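Local coordinates for protein colicin-B (Escherichia coli, PDB 1RH1) that forms channels in the cytoplasmic membrane of E. coli and close relatives, depolarising it and dissipating the cell's energy, at residues T191-R203 against N209-N221. Numbering follows the deposited sequence.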
ATOM      1  N   THR A 191       9.759   7.953   4.500  1.00  5.64           N
ATOM      2  CA  THR A 191       9.939   8.992   5.503  1.00  5.94           C
ATOM      3  C   THR A 191      10.449   8.434   6.833  1.00  5.30           C
ATOM      4  O   THR A 191      10.223   7.260   7.095  1.00  8.58           O
ATOM      5  CB  THR A 191       8.565   9.671   5.567  1.00  2.13           C
ATOM      6  OG1 THR A 191       8.944  11.025   5.471  1.00  5.86           O
ATOM      7  CG2 THR A 191       7.697   9.456   6.778  1.00  2.81           C
ATOM      8  N   VAL A 192      11.159   9.173   7.692  1.00  4.60           N
ATOM      9  CA  VAL A 192      11.658   8.699   8.994  1.00  6.35           C
ATOM     10  C   VAL A 192      11.472   9.737  10.105  1.00  4.70           C
ATOM     11  O   VAL A 192      11.812  10.896   9.893  1.00  7.90           O
ATOM     12  CB  VAL A 192      13.168   8.328   8.847  1.00  5.84           C
ATOM     13  CG1 VAL A 192      13.948   8.306  10.161  1.00  8.15           C
ATOM     14  CG2 VAL A 192      13.224   6.901   8.342  1.00  8.15           C
ATOM     15  N   PRO A 193      10.987   9.447  11.313  1.00  6.16           N
ATOM     16  CA  PRO A 193      10.880  10.407  12.422  1.00  4.65           C
ATOM     17  C   PRO A 193      12.129  11.086  12.949  1.00  5.74           C
ATOM     18  O   PRO A 193      13.111  10.398  13.242  1.00  6.89           O
ATOM     19  CB  PRO A 193      10.189   9.653  13.520  1.00  2.00           C
ATOM     20  CG  PRO A 193      10.495   8.221  13.178  1.00  6.02           C
ATOM     21  CD  PRO A 193      10.349   8.196  11.664  1.00  4.95           C
ATOM     22  N   VAL A 194      12.113  12.427  13.043  1.00  3.18           N
ATOM     23  CA  VAL A 194      13.208  13.144  13.690  1.00  3.90           C
ATOM     24  C   VAL A 194      12.965  13.153  15.213  1.00  8.83           C
ATOM     25  O   VAL A 194      11.857  13.461  15.681  1.00  9.49           O
ATOM     26  CB  VAL A 194      13.272  14.571  13.121  1.00  2.00           C
ATOM     27  CG1 VAL A 194      14.330  15.437  13.787  1.00  2.00           C
ATOM     28  CG2 VAL A 194      13.639  14.443  11.664  1.00  2.00           C
ATOM     29  N   VAL A 195      13.959  12.704  16.006  1.00  7.08           N
ATOM     30  CA  VAL A 195      13.873  12.724  17.465  1.00  7.20           C
ATOM     31  C   VAL A 195      15.020  13.557  17.980  1.00  9.75           C
ATOM     32  O   VAL A 195      16.014  13.804  17.282  1.00 10.71           O
ATOM     33  CB  VAL A 195      13.993  11.327  18.177  1.00  9.26           C
ATOM     34  CG1 VAL A 195      12.888  10.410  17.695  1.00  7.86           C
ATOM     35  CG2 VAL A 195      15.355  10.702  17.931  1.00 12.47           C
ATOM     36  N   ASP A 196      14.870  13.893  19.268  1.00 11.23           N
ATOM     37  CA  ASP A 196      15.793  14.800  19.935  1.00 14.75           C
ATOM     38  C   ASP A 196      16.713  14.292  21.030  1.00 14.30           C
ATOM     39  O   ASP A 196      16.260  13.810  22.068  1.00 15.94           O
ATOM     40  CB  ASP A 196      15.012  15.961  20.516  1.00 19.09           C
ATOM     41  CG  ASP A 196      15.706  17.258  20.171  1.00 23.48           C
ATOM     42  OD1 ASP A 196      15.280  17.889  19.199  1.00 27.89           O
ATOM     43  OD2 ASP A 196      16.673  17.618  20.858  1.00 28.29           O
ATOM     44  N   ALA A 197      18.017  14.445  20.774  1.00 11.35           N
ATOM     45  CA  ALA A 197      19.042  14.152  21.750  1.00  8.78           C
ATOM     46  C   ALA A 197      19.144  15.362  22.670  1.00  8.23           C
ATOM     47  O   ALA A 197      19.207  16.526  22.275  1.00  9.31           O
ATOM     48  CB  ALA A 197      20.372  13.926  21.066  1.00  5.99           C
ATOM     49  N   VAL A 198      19.057  15.028  23.952  1.00 11.30           N
ATOM     50  CA  VAL A 198      19.091  15.944  25.088  1.00  9.16           C
ATOM     51  C   VAL A 198      20.332  15.702  25.965  1.00 10.34           C
ATOM     52  O   VAL A 198      20.653  14.544  26.223  1.00 11.19           O
ATOM     53  CB  VAL A 198      17.783  15.708  25.843  1.00  9.42           C
ATOM     54  CG1 VAL A 198      17.785  16.388  27.200  1.00 13.56           C
ATOM     55  CG2 VAL A 198      16.646  16.271  25.000  1.00  9.00           C
ATOM     56  N   PRO A 199      21.071  16.701  26.480  1.00  8.89           N
ATOM     57  CA  PRO A 199      22.240  16.486  27.338  1.00 10.37           C
ATOM     58  C   PRO A 199      21.884  15.750  28.630  1.00 10.43           C
ATOM     59  O   PRO A 199      20.830  15.983  29.231  1.00 10.45           O
ATOM     60  CB  PRO A 199      22.774  17.893  27.538  1.00  7.27           C
ATOM     61  CG  PRO A 199      21.522  18.735  27.513  1.00  6.08           C
ATOM     62  CD  PRO A 199      20.787  18.125  26.339  1.00  7.38           C
ATOM     63  N   VAL A 200      22.738  14.816  29.036  1.00  8.27           N
ATOM     64  CA  VAL A 200      22.462  14.029  30.232  1.00  9.08           C
ATOM     65  C   VAL A 200      23.190  14.661  31.413  1.00  9.38           C
ATOM     66  O   VAL A 200      24.387  14.905  31.310  1.00 10.53           O
ATOM     67  CB  VAL A 200      22.935  12.552  30.029  1.00  8.46           C
ATOM     68  CG1 VAL A 200      22.689  11.733  31.277  1.00  7.97           C
ATOM     69  CG2 VAL A 200      22.129  11.881  28.931  1.00  7.85           C
ATOM     70  N   PRO A 201      22.519  14.949  32.530  1.00  6.83           N
ATOM     71  CA  PRO A 201      23.114  15.352  33.792  1.00  6.69           C
ATOM     72  C   PRO A 201      24.045  14.411  34.509  1.00  6.65           C
ATOM     73  O   PRO A 201      23.806  13.210  34.622  1.00  7.40           O
ATOM     74  CB  PRO A 201      21.961  15.704  34.672  1.00  4.39           C
ATOM     75  CG  PRO A 201      20.802  14.976  34.061  1.00  6.41           C
ATOM     76  CD  PRO A 201      21.080  15.124  32.582  1.00  7.38           C
ATOM     77  N   ASP A 202      25.108  15.065  34.990  1.00 10.30           N
ATOM     78  CA  ASP A 202      26.140  14.472  35.805  1.00  9.60           C
ATOM     79  C   ASP A 202      25.632  14.398  37.230  1.00 10.99           C
ATOM     80  O   ASP A 202      25.570  15.414  37.923  1.00 16.07           O
ATOM     81  CB  ASP A 202      27.413  15.317  35.798  1.00  9.15           C
ATOM     82  CG  ASP A 202      28.634  14.578  36.356  1.00 14.98           C
ATOM     83  OD1 ASP A 202      29.758  14.891  35.966  1.00 21.17           O
ATOM     84  OD2 ASP A 202      28.493  13.670  37.170  1.00 15.70           O
ATOM     85  N   ARG A 203      25.327  13.182  37.680  1.00 10.80           N
ATOM     86  CA  ARG A 203      24.883  12.953  39.037  1.00 11.55           C
ATOM     87  C   ARG A 203      25.993  13.204  40.048  1.00 12.11           C
ATOM     88  O   ARG A 203      25.667  13.398  41.220  1.00 15.97           O
ATOM     89  CB  ARG A 203      24.397  11.528  39.200  1.00 16.03           C
ATOM     90  CG  ARG A 203      22.895  11.377  39.342  1.00 25.23           C
ATOM     91  CD  ARG A 203      22.128  11.745  38.069  1.00 34.48           C
ATOM     92  NE  ARG A 203      22.373  10.795  36.983  1.00 41.32           N
ATOM     93  CZ  ARG A 203      21.523  10.590  35.965  1.00 42.84           C
ATOM     94  NH1 ARG A 203      20.362  11.255  35.866  1.00 44.14           N
ATOM     95  NH2 ARG A 203      21.850   9.693  35.033  1.00 42.09           N
ATOM     96  N   ASN A 209      25.897  19.239  33.240  1.00 10.13           N
ATOM     97  CA  ASN A 209      25.514  18.029  32.507  1.00  7.80           C
ATOM     98  C   ASN A 209      26.786  17.246  32.126  1.00  8.83           C
ATOM     99  O   ASN A 209      27.872  17.828  32.176  1.00  8.50           O
ATOM    100  CB  ASN A 209      24.753  18.394  31.225  1.00  8.70           C
ATOM    101  CG  ASN A 209      23.371  19.074  31.309  1.00 13.94           C
ATOM    102  OD1 ASN A 209      22.422  18.680  32.013  1.00 13.73           O
ATOM    103  ND2 ASN A 209      23.232  20.126  30.494  1.00  9.64           N
ATOM    104  N   ILE A 210      26.773  15.942  31.776  1.00  5.94           N
ATOM    105  CA  ILE A 210      27.967  15.180  31.380  1.00  2.00           C
ATOM    106  C   ILE A 210      28.390  15.633  29.989  1.00  9.43           C
ATOM    107  O   ILE A 210      27.600  15.578  29.028  1.00  9.85           O
ATOM    108  CB  ILE A 210      27.694  13.661  31.326  1.00  2.00           C
ATOM    109  CG1 ILE A 210      27.252  13.160  32.678  1.00  2.29           C
ATOM    110  CG2 ILE A 210      28.955  12.932  30.902  1.00  2.00           C
ATOM    111  CD1 ILE A 210      26.482  11.847  32.591  1.00  3.56           C
ATOM    112  N   LYS A 211      29.659  16.073  29.908  1.00  9.67           N
ATOM    113  CA  LYS A 211      30.235  16.578  28.676  1.00  8.29           C
ATOM    114  C   LYS A 211      30.204  15.517  27.586  1.00  9.76           C
ATOM    115  O   LYS A 211      30.606  14.372  27.800  1.00  7.77           O
ATOM    116  CB  LYS A 211      31.680  17.003  28.893  1.00  9.49           C
ATOM    117  CG  LYS A 211      32.301  17.668  27.657  1.00 13.02           C
ATOM    118  CD  LYS A 211      33.822  17.730  27.801  1.00 19.36           C
ATOM    119  CE  LYS A 211      34.592  18.370  26.617  1.00 20.39           C
ATOM    120  NZ  LYS A 211      34.358  19.797  26.434  1.00 20.81           N
ATOM    121  N   ASP A 212      29.662  15.931  26.433  1.00  8.65           N
ATOM    122  CA  ASP A 212      29.617  15.140  25.207  1.00  9.31           C
ATOM    123  C   ASP A 212      28.914  13.782  25.266  1.00  8.42           C
ATOM    124  O   ASP A 212      29.328  12.795  24.647  1.00 12.58           O
ATOM    125  CB  ASP A 212      31.081  14.974  24.695  1.00 11.29           C
ATOM    126  CG  ASP A 212      31.752  16.196  24.040  1.00 15.43           C
ATOM    127  OD1 ASP A 212      32.834  16.043  23.483  1.00 17.23           O
ATOM    128  OD2 ASP A 212      31.226  17.307  24.065  1.00 18.41           O
ATOM    129  N   VAL A 213      27.825  13.772  26.034  1.00  4.60           N
ATOM    130  CA  VAL A 213      26.981  12.622  26.293  1.00  2.31           C
ATOM    131  C   VAL A 213      25.590  13.232  26.224  1.00  6.70           C
ATOM    132  O   VAL A 213      25.284  14.240  26.880  1.00 10.57           O
ATOM    133  CB  VAL A 213      27.301  12.031  27.710  1.00  2.00           C
ATOM    134  CG1 VAL A 213      26.160  11.221  28.293  1.00  2.00           C
ATOM    135  CG2 VAL A 213      28.423  11.037  27.586  1.00  2.00           C
ATOM    136  N   TYR A 214      24.760  12.601  25.386  1.00  6.38           N
ATOM    137  CA  TYR A 214      23.392  13.026  25.109  1.00  2.00           C
ATOM    138  C   TYR A 214      22.492  11.809  25.164  1.00  3.51           C
ATOM    139  O   TYR A 214      23.009  10.713  24.970  1.00  7.03           O
ATOM    140  CB  TYR A 214      23.292  13.646  23.703  1.00  6.37           C
ATOM    141  CG  TYR A 214      24.253  14.803  23.483  1.00  4.80           C
ATOM    142  CD1 TYR A 214      25.531  14.556  22.982  1.00  6.67           C
ATOM    143  CD2 TYR A 214      23.891  16.094  23.855  1.00  3.50           C
ATOM    144  CE1 TYR A 214      26.452  15.597  22.870  1.00  3.85           C
ATOM    145  CE2 TYR A 214      24.812  17.139  23.739  1.00  2.09           C
ATOM    146  CZ  TYR A 214      26.086  16.879  23.251  1.00  4.21           C
ATOM    147  OH  TYR A 214      27.014  17.898  23.161  1.00 11.87           O
ATOM    148  N   SER A 215      21.181  11.926  25.419  1.00  2.00           N
ATOM    149  CA  SER A 215      20.277  10.776  25.393  1.00  3.99           C
ATOM    150  C   SER A 215      19.180  10.966  24.356  1.00  5.11           C
ATOM    151  O   SER A 215      18.614  12.056  24.238  1.00  4.63           O
ATOM    152  CB  SER A 215      19.588  10.532  26.746  1.00  3.28           C
ATOM    153  OG  SER A 215      18.608  11.502  27.106  1.00  6.52           O
ATOM    154  N   ALA A 216      18.836   9.908  23.614  1.00  4.94           N
ATOM    155  CA  ALA A 216      17.820  10.005  22.580  1.00  2.00           C
ATOM    156  C   ALA A 216      16.834   8.865  22.596  1.00  4.57           C
ATOM    157  O   ALA A 216      17.244   7.730  22.847  1.00  8.37           O
ATOM    158  CB  ALA A 216      18.433   9.992  21.228  1.00  2.00           C
ATOM    159  N   PRO A 217      15.540   9.100  22.334  1.00  4.96           N
ATOM    160  CA  PRO A 217      14.542   8.053  22.200  1.00  4.10           C
ATOM    161  C   PRO A 217      14.566   7.233  20.908  1.00  5.56           C
ATOM    162  O   PRO A 217      13.730   7.369  20.002  1.00  7.54           O
ATOM    163  CB  PRO A 217      13.257   8.795  22.431  1.00  2.27           C
ATOM    164  CG  PRO A 217      13.532  10.130  21.806  1.00  3.00           C
ATOM    165  CD  PRO A 217      14.919  10.418  22.323  1.00  5.96           C
ATOM    166  N   VAL A 218      15.594   6.378  20.842  1.00  2.93           N
ATOM    167  CA  VAL A 218      15.708   5.374  19.802  1.00  5.62           C
ATOM    168  C   VAL A 218      14.610   4.364  20.103  1.00 12.52           C
ATOM    169  O   VAL A 218      13.948   3.870  19.186  1.00 14.57           O
ATOM    170  CB  VAL A 218      17.055   4.717  19.864  1.00  3.31           C
ATOM    171  CG1 VAL A 218      17.171   3.668  18.789  1.00  2.00           C
ATOM    172  CG2 VAL A 218      18.106   5.800  19.712  1.00  5.92           C
ATOM    173  N   SER A 219      14.458   4.068  21.419  1.00 16.94           N
ATOM    174  CA  SER A 219      13.301   3.379  22.008  1.00 20.83           C
ATOM    175  C   SER A 219      12.969   2.048  21.345  1.00 15.85           C
ATOM    176  O   SER A 219      13.934   1.283  21.221  1.00 13.93           O
ATOM    177  CB  SER A 219      12.209   4.465  21.942  1.00 19.07           C
ATOM    178  OG  SER A 219      11.173   4.313  22.897  1.00 25.84           O
ATOM    179  N   PRO A 220      11.765   1.635  20.896  1.00 20.03           N
ATOM    180  CA  PRO A 220      10.427   1.929  21.418  1.00 23.22           C
ATOM    181  C   PRO A 220      10.088   1.089  22.637  1.00 23.55           C
ATOM    182  O   PRO A 220      10.575  -0.037  22.771  1.00 24.17           O
ATOM    183  CB  PRO A 220       9.474   1.717  20.236  1.00 23.24           C
ATOM    184  CG  PRO A 220      10.117   0.590  19.493  1.00 24.70           C
ATOM    185  CD  PRO A 220      11.617   0.900  19.640  1.00 25.42           C
ATOM    186  N   ASN A 221       9.284   1.696  23.529  1.00 23.41           N
ATOM    187  CA  ASN A 221       8.912   1.174  24.848  1.00 21.72           C
ATOM    188  C   ASN A 221      10.069   1.091  25.858  1.00 19.63           C
ATOM    189  O   ASN A 221       9.867   1.104  27.073  1.00 18.30           O
ATOM    190  CB  ASN A 221       8.292  -0.228  24.743  1.00 26.35           C
ATOM    191  CG  ASN A 221       6.971  -0.275  23.991  1.00 31.83           C
ATOM    192  OD1 ASN A 221       5.944   0.171  24.512  1.00 33.67           O
ATOM    193  ND2 ASN A 221       6.967  -0.814  22.763  1.00 34.02           N
TER
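V198 and S215 form an antiparallel hydrogen-bonded pair. V198 N gives to S215 O at 3.0 Å, and S215 N gives back to V198 O. Farther along, V200 N reaches V213 O only weakly, at 3.4 Å. V200 O instead takes a short hydrogen bond, 2.6 Å, from I210 N. V200 CG2 meets S215 CB at 3.6 Å. V200 CG1, anti to the backbone N (chi1 178°), lies 4.0 Å from I210 CD1. V200 CB packs on V213 CG1. A corner interrupts the antiparallel pairing: a type II turn runs from I210 to V213, so 209-210 and 213-216 both pair with strand 198-201. Strands 189-201 and 213-216 belong to the large mixed sheet of the chain's N-terminal part. The edge of the Y214 ring lies near V198 C, and Y214 CB touches A197 CB at 3.9 Å. The N209 amide crosses the prolines: ND2 is 3.7 Å from P199 CG, and N209 OD1 lies beside the P201 ring, near its N and CD. At the other end, V195 CB packs on P217 CG at 3.8 Å; P217 centres an inverse gamma turn. Strand 225-228 lies beyond, against V213 and A216. The D202 carboxylate is hydrogen-bonded to S204.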